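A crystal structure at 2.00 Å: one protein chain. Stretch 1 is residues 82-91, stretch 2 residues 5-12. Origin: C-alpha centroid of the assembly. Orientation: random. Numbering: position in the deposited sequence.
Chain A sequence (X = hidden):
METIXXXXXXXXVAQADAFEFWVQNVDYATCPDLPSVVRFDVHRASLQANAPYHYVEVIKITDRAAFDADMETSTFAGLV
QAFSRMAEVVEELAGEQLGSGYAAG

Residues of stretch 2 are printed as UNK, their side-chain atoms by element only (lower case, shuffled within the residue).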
ATOM      1  N   ALA A  82       2.741 -22.445  -1.537  1.00 25.65           N
ATOM      2  CA  ALA A  82       3.560 -22.238  -0.341  1.00 24.96           C
ATOM      3  C   ALA A  82       2.861 -21.279   0.618  1.00 24.28           C
ATOM      4  O   ALA A  82       2.746 -21.559   1.810  1.00 23.91           O
ATOM      5  CB  ALA A  82       4.926 -21.685  -0.733  1.00 24.64           C
ATOM      6  N   PHE A  83       2.411 -20.148   0.079  1.00 23.94           N
ATOM      7  CA  PHE A  83       1.701 -19.129   0.856  1.00 23.59           C
ATOM      8  C   PHE A  83       0.544 -19.724   1.655  1.00 24.23           C
ATOM      9  O   PHE A  83       0.395 -19.478   2.865  1.00 23.78           O
ATOM     10  CB  PHE A  83       1.201 -18.027  -0.081  1.00 23.08           C
ATOM     11  CG  PHE A  83       0.377 -16.973   0.611  1.00 23.41           C
ATOM     12  CD1 PHE A  83       0.998 -15.854   1.183  1.00 23.27           C
ATOM     13  CD2 PHE A  83      -1.011 -17.080   0.676  1.00 22.05           C
ATOM     14  CE1 PHE A  83       0.240 -14.873   1.814  1.00 22.28           C
ATOM     15  CE2 PHE A  83      -1.767 -16.102   1.306  1.00 20.30           C
ATOM     16  CZ  PHE A  83      -1.140 -15.009   1.875  1.00 20.77           C
ATOM     17  N   SER A  84      -0.251 -20.548   0.971  1.00 25.35           N
ATOM     18  CA  SER A  84      -1.456 -21.148   1.529  1.00 26.10           C
ATOM     19  C   SER A  84      -1.250 -22.161   2.661  1.00 25.64           C
ATOM     20  O   SER A  84      -2.215 -22.522   3.349  1.00 25.49           O
ATOM     21  CB  SER A  84      -2.269 -21.763   0.398  1.00 26.84           C
ATOM     22  OG  SER A  84      -2.944 -20.726  -0.301  1.00 30.95           O
ATOM     23  N   ARG A  85      -0.014 -22.632   2.849  1.00 25.32           N
ATOM     24  CA  ARG A  85       0.312 -23.517   3.980  1.00 24.48           C
ATOM     25  C   ARG A  85       0.463 -22.718   5.275  1.00 23.92           C
ATOM     26  O   ARG A  85       0.371 -23.278   6.360  1.00 22.24           O
ATOM     27  CB  ARG A  85       1.620 -24.287   3.731  1.00 25.43           C
ATOM     28  CG  ARG A  85       1.614 -25.236   2.533  1.00 29.36           C
ATOM     29  CD  ARG A  85       0.592 -26.338   2.654  1.00 33.92           C
ATOM     30  NE  ARG A  85       0.935 -27.303   3.703  0.50 37.49           N
ATOM     31  CZ  ARG A  85       1.812 -28.296   3.568  0.50 38.52           C
ATOM     32  NH1 ARG A  85       2.468 -28.475   2.422  0.50 39.33           N
ATOM     33  NH2 ARG A  85       2.035 -29.116   4.589  0.50 38.59           N
HETATM   34  N   MSE A  86       0.675 -21.404   5.149  1.00 23.22           N
HETATM   35  CA  MSE A  86       1.010 -20.558   6.304  1.00 24.76           C
HETATM   36  C   MSE A  86       0.021 -19.429   6.585  1.00 23.11           C
HETATM   37  O   MSE A  86      -0.071 -18.971   7.720  1.00 22.56           O
HETATM   38  CB  MSE A  86       2.373 -19.902   6.110  1.00 23.54           C
HETATM   39  CG  MSE A  86       3.569 -20.829   6.128  1.00 26.07           C
HETATM   40 SE   MSE A  86       5.149 -19.788   5.623  0.80 31.97          SE
HETATM   41  CE  MSE A  86       4.701 -19.244   3.832  1.00 28.02           C
ATOM     42  N   ALA A  87      -0.708 -18.996   5.563  1.00 22.06           N
ATOM     43  CA  ALA A  87      -1.383 -17.695   5.611  1.00 21.29           C
ATOM     44  C   ALA A  87      -2.605 -17.615   4.713  1.00 21.57           C
ATOM     45  O   ALA A  87      -2.768 -18.433   3.815  1.00 21.19           O
ATOM     46  CB  ALA A  87      -0.386 -16.606   5.219  1.00 21.43           C
ATOM     47  N   GLU A  88      -3.457 -16.608   4.942  1.00 20.23           N
ATOM     48  CA  GLU A  88      -4.602 -16.377   4.082  1.00 20.78           C
ATOM     49  C   GLU A  88      -4.776 -14.874   3.894  1.00 19.83           C
ATOM     50  O   GLU A  88      -4.430 -14.084   4.786  1.00 18.47           O
ATOM     51  CB  GLU A  88      -5.878 -16.987   4.704  1.00 20.66           C
ATOM     52  CG  GLU A  88      -6.192 -16.441   6.098  1.00 23.05           C
ATOM     53  CD  GLU A  88      -7.483 -16.974   6.693  1.00 24.69           C
ATOM     54  OE1 GLU A  88      -8.159 -17.810   6.045  1.00 29.84           O
ATOM     55  OE2 GLU A  88      -7.812 -16.567   7.827  1.00 29.18           O
ATOM     56  N   VAL A  89      -5.283 -14.485   2.729  1.00 19.74           N
ATOM     57  CA  VAL A  89      -5.631 -13.100   2.470  1.00 19.51           C
ATOM     58  C   VAL A  89      -6.999 -12.925   3.146  1.00 19.87           C
ATOM     59  O   VAL A  89      -7.906 -13.752   2.952  1.00 18.20           O
ATOM     60  CB  VAL A  89      -5.719 -12.822   0.947  1.00 20.52           C
ATOM     61  CG1 VAL A  89      -6.341 -11.452   0.677  1.00 18.78           C
ATOM     62  CG2 VAL A  89      -4.346 -12.926   0.277  1.00 19.01           C
ATOM     63  N   VAL A  90      -7.144 -11.863   3.945  1.00 20.10           N
ATOM     64  CA  VAL A  90      -8.401 -11.595   4.656  1.00 19.87           C
ATOM     65  C   VAL A  90      -9.101 -10.307   4.164  1.00 20.41           C
ATOM     66  O   VAL A  90     -10.223 -10.011   4.549  1.00 19.71           O
ATOM     67  CB  VAL A  90      -8.191 -11.605   6.219  1.00 20.07           C
ATOM     68  CG1 VAL A  90      -7.709 -12.999   6.694  1.00 21.80           C
ATOM     69  CG2 VAL A  90      -7.179 -10.560   6.673  1.00 18.31           C
ATOM     70  N   GLU A  91      -8.404  -9.522   3.353  1.00 20.18           N
ATOM     71  CA  GLU A  91      -8.998  -8.378   2.708  1.00 20.73           C
ATOM     72  C   GLU A  91      -8.149  -8.008   1.520  1.00 21.06           C
ATOM     73  O   GLU A  91      -6.930  -8.176   1.547  1.00 20.65           O
ATOM     74  CB  GLU A  91      -9.145  -7.187   3.668  1.00 20.46           C
ATOM     75  CG  GLU A  91      -9.967  -6.036   3.047  1.00 20.84           C
ATOM     76  CD  GLU A  91     -10.207  -4.876   3.992  1.00 22.45           C
ATOM     77  OE1 GLU A  91      -9.804  -4.939   5.162  1.00 24.68           O
ATOM     78  OE2 GLU A  91     -10.816  -3.882   3.557  1.00 26.14           O
ATOM     79  N   UNK A   5      -3.530  -4.338  -2.616  1.00 21.48           N
ATOM     80  CA  UNK A   5      -3.053  -4.428  -1.249  1.00 20.59           C
ATOM     81  C   UNK A   5      -3.830  -5.541  -0.575  1.00 20.55           C
ATOM     82  O   UNK A   5      -5.056  -5.605  -0.707  1.00 20.61           O
ATOM     83  c   UNK A   5      -3.288  -3.087  -0.502  1.00 20.77           C
ATOM     84  c   UNK A   5      -2.818  -0.561  -0.740  1.00 20.53           C
ATOM     85  c   UNK A   5      -3.031  -3.225   1.022  1.00 18.65           C
ATOM     86  c   UNK A   5      -2.387  -1.995  -1.090  1.00 20.70           C
ATOM     87  N   UNK A   6      -3.122  -6.448   0.107  1.00 20.35           N
ATOM     88  CA  UNK A   6      -3.770  -7.523   0.885  1.00 19.09           C
ATOM     89  C   UNK A   6      -3.430  -7.448   2.374  1.00 18.08           C
ATOM     90  O   UNK A   6      -2.291  -7.201   2.736  1.00 17.48           O
ATOM     91  c   UNK A   6      -3.322  -8.913   0.405  1.00 18.77           C
ATOM     92  c   UNK A   6      -4.866  -9.230  -1.660  1.00 22.57           C
ATOM     93  n   UNK A   6      -2.727  -9.573  -1.947  1.00 22.56           N
ATOM     94  c   UNK A   6      -3.674  -9.222  -1.010  1.00 21.26           C
ATOM     95  n   UNK A   6      -4.616  -9.599  -2.962  1.00 22.03           N
ATOM     96  c   UNK A   6      -3.316  -9.782  -3.113  1.00 21.92           C
ATOM     97  N   UNK A   7      -4.425  -7.687   3.223  1.00 17.59           N
ATOM     98  CA  UNK A   7      -4.178  -7.962   4.625  1.00 17.18           C
ATOM     99  C   UNK A   7      -3.962  -9.456   4.645  1.00 17.03           C
ATOM    100  O   UNK A   7      -4.721 -10.202   4.005  1.00 17.50           O
ATOM    101  c   UNK A   7      -5.392  -7.610   5.486  1.00 16.90           C
ATOM    102  c   UNK A   7      -6.928  -5.869   6.354  1.00 17.55           C
ATOM    103  n   UNK A   7      -8.461  -4.213   7.324  1.00 19.97           N
ATOM    104  c   UNK A   7      -5.695  -6.114   5.537  1.00 16.70           C
ATOM    105  c   UNK A   7      -7.093  -4.381   6.703  1.00 17.98           C
ATOM    106  N   UNK A   8      -2.921  -9.885   5.349  1.00 16.78           N
ATOM    107  CA  UNK A   8      -2.523 -11.299   5.397  1.00 17.02           C
ATOM    108  C   UNK A   8      -2.521 -11.794   6.830  1.00 17.44           C
ATOM    109  O   UNK A   8      -1.855 -11.214   7.676  1.00 17.50           O
ATOM    110  c   UNK A   8      -1.106 -11.483   4.792  1.00 16.54           C
ATOM    111  c   UNK A   8       0.228 -10.919   2.668  1.00 18.23           C
ATOM    112  c   UNK A   8      -1.139 -11.178   3.278  1.00 17.69           C
ATOM    113  c   UNK A   8      -0.566 -12.907   5.104  1.00 16.53           C
ATOM    114  N   UNK A   9      -3.245 -12.878   7.107  1.00 18.04           N
ATOM    115  CA  UNK A   9      -3.263 -13.442   8.442  1.00 18.42           C
ATOM    116  C   UNK A   9      -2.532 -14.787   8.449  1.00 19.03           C
ATOM    117  O   UNK A   9      -2.868 -15.661   7.663  1.00 19.25           O
ATOM    118  c   UNK A   9      -4.875 -13.802  10.408  1.00 16.93           C
ATOM    119  c   UNK A   9      -6.320 -14.168  10.781  1.00 20.83           C
ATOM    120  n   UNK A   9      -6.059 -16.753  12.015  1.00 31.43           N
ATOM    121  n   UNK A   9      -6.936 -17.733  10.150  1.00 33.15           N
ATOM    122  c   UNK A   9      -4.705 -13.637   8.913  1.00 17.10           C
ATOM    123  n   UNK A   9      -6.710 -15.445  10.198  1.00 26.99           N
ATOM    124  c   UNK A   9      -6.558 -16.638  10.789  1.00 31.39           C
ATOM    125  N   UNK A  10      -1.556 -14.944   9.341  1.00 19.25           N
ATOM    126  CA  UNK A  10      -0.904 -16.233   9.560  1.00 19.87           C
ATOM    127  C   UNK A  10      -1.861 -17.143  10.299  1.00 20.36           C
ATOM    128  O   UNK A  10      -2.571 -16.698  11.191  1.00 20.82           O
ATOM    129  c   UNK A  10       1.504 -15.167   9.883  1.00 20.27           C
ATOM    130  c   UNK A  10       2.770 -15.332  10.777  1.00 19.40           C
ATOM    131  c   UNK A  10       1.839 -15.455   8.430  1.00 21.80           C
ATOM    132  c   UNK A  10       0.364 -16.059  10.391  1.00 20.21           C
ATOM    133  N   UNK A  11      -1.905 -18.412   9.921  1.00 20.91           N
ATOM    134  CA  UNK A  11      -2.660 -19.396  10.679  1.00 21.06           C
ATOM    135  C   UNK A  11      -2.029 -19.566  12.065  1.00 21.24           C
ATOM    136  O   UNK A  11      -2.700 -19.856  13.052  1.00 19.90           O
ATOM    137  c   UNK A  11      -2.706 -21.153   7.460  1.00 25.78           C
ATOM    138  c   UNK A  11      -4.628 -20.146   8.444  1.00 24.40           C
ATOM    139  c   UNK A  11      -3.307 -21.104   6.215  1.00 23.62           C
ATOM    140  c   UNK A  11      -5.232 -20.095   7.206  1.00 25.47           C
ATOM    141  c   UNK A  11      -3.353 -20.673   8.584  1.00 23.11           C
ATOM    142  c   UNK A  11      -2.690 -20.739   9.939  1.00 22.22           C
ATOM    143  c   UNK A  11      -4.565 -20.577   6.091  1.00 23.98           C
ATOM    144  N   UNK A  12      -0.725 -19.361  12.141  1.00 21.55           N
ATOM    145  CA  UNK A  12      -0.041 -19.574  13.391  1.00 22.25           C
ATOM    146  C   UNK A  12       1.155 -18.653  13.474  1.00 21.16           C
ATOM    147  O   UNK A  12       2.084 -18.805  12.681  1.00 21.14           O
ATOM    148  o   UNK A  12       1.224 -20.733  15.616  1.00 31.55           O
ATOM    149  c   UNK A  12       0.410 -21.031  13.408  1.00 23.74           C
ATOM    150  o   UNK A  12       2.237 -22.174  14.255  1.00 33.72           O
ATOM    151  c   UNK A  12       1.355 -21.328  14.512  1.00 27.46           C
TER
HETATM  152  O   HOH W   1       1.144 -19.709   9.802  1.00 27.75           O

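Position 5 carries four side-chain carbons, forked at the first, with one arm two carbons long. That beta-branched pattern is isoleucine. Ile5 is buried, and its side chain makes no contact with stretch 1, its end leading away, so its apolar bulk serves packing elsewhere in the structure.

Position 6 has one carbon followed by a five-membered ring of three carbons and two nitrogens, with Val89 over one face of the ring: histidine. Val89 CG2 lies 4.2 Å from the centroid of the His6 ring and 21° off its normal, a CH-pi contact suited to a flat ring. Both ring nitrogens find hydrogen bonds outside the two stretches.

At position 7, four carbons in a row end in nitrogen, and that nitrogen approaches the carboxylate of Glu91: lysine. The extended chain carries the charge out to a salt bridge, Lys7 NZ to Glu91 OE1, at 2.6 Å. Lys7 O accepts a 2.9 Å hydrogen bond from Val90 N.

Position 8 repeats the four-carbon fork of position 5, with a methyl against Ala87 and Phe83, so it too is isoleucine. Ile8 CG2 lies 3.7 Å from Ala87 CB and 3.9 Å from Phe83 CZ; a branched, apolar side chain fits this buried site.

Position 9 shows three carbons, a nitrogen, then a carbon bearing two more nitrogens, beside Glu88. This is arginine. The planar guanidinium presents two donors to one oxygen: Arg9 NE and Arg9 NH2 lie 2.8 and 2.7 Å from Glu88 OE2, which meets the group at its edge in a salt bridge.

Position 10 has four carbons forked at the second, near the methyl of Ala87: leucine. Leu10 CD2 lies 4.1 Å from Ala87 CB, and the small alanine accompanies a CA-CA spacing of 4.2 Å between the paired residues.

Position 11 bears one carbon and a six-carbon ring that lies against Ala87 and the carbonyl O of Ser84: phenylalanine. Ala87 CA lies over one face of the Phe11 ring, while Ser84 O sits at its edge, 3.4 Å from Phe11 CE2. Phe11 N donates to Met86 O at 2.9 Å.

Position 12 has two carbons, the second carrying two oxygens: aspartate. Asp12 barely touches stretch 1, but water 1 accepts from Asp12 N at 3.0 Å.

The contact rests on antiparallel strand pairing. Glu88 N donates to Arg9 O and Arg9 N to Glu88 O, each at 2.9 Å. Alternation sends Ala87, Val89, Ile8 and Leu10 to one face, and Glu88, Arg9, Glu91 and Lys7 to the other, where opposite charges meet.

Stretch 2 5-12: IHKIRLFD
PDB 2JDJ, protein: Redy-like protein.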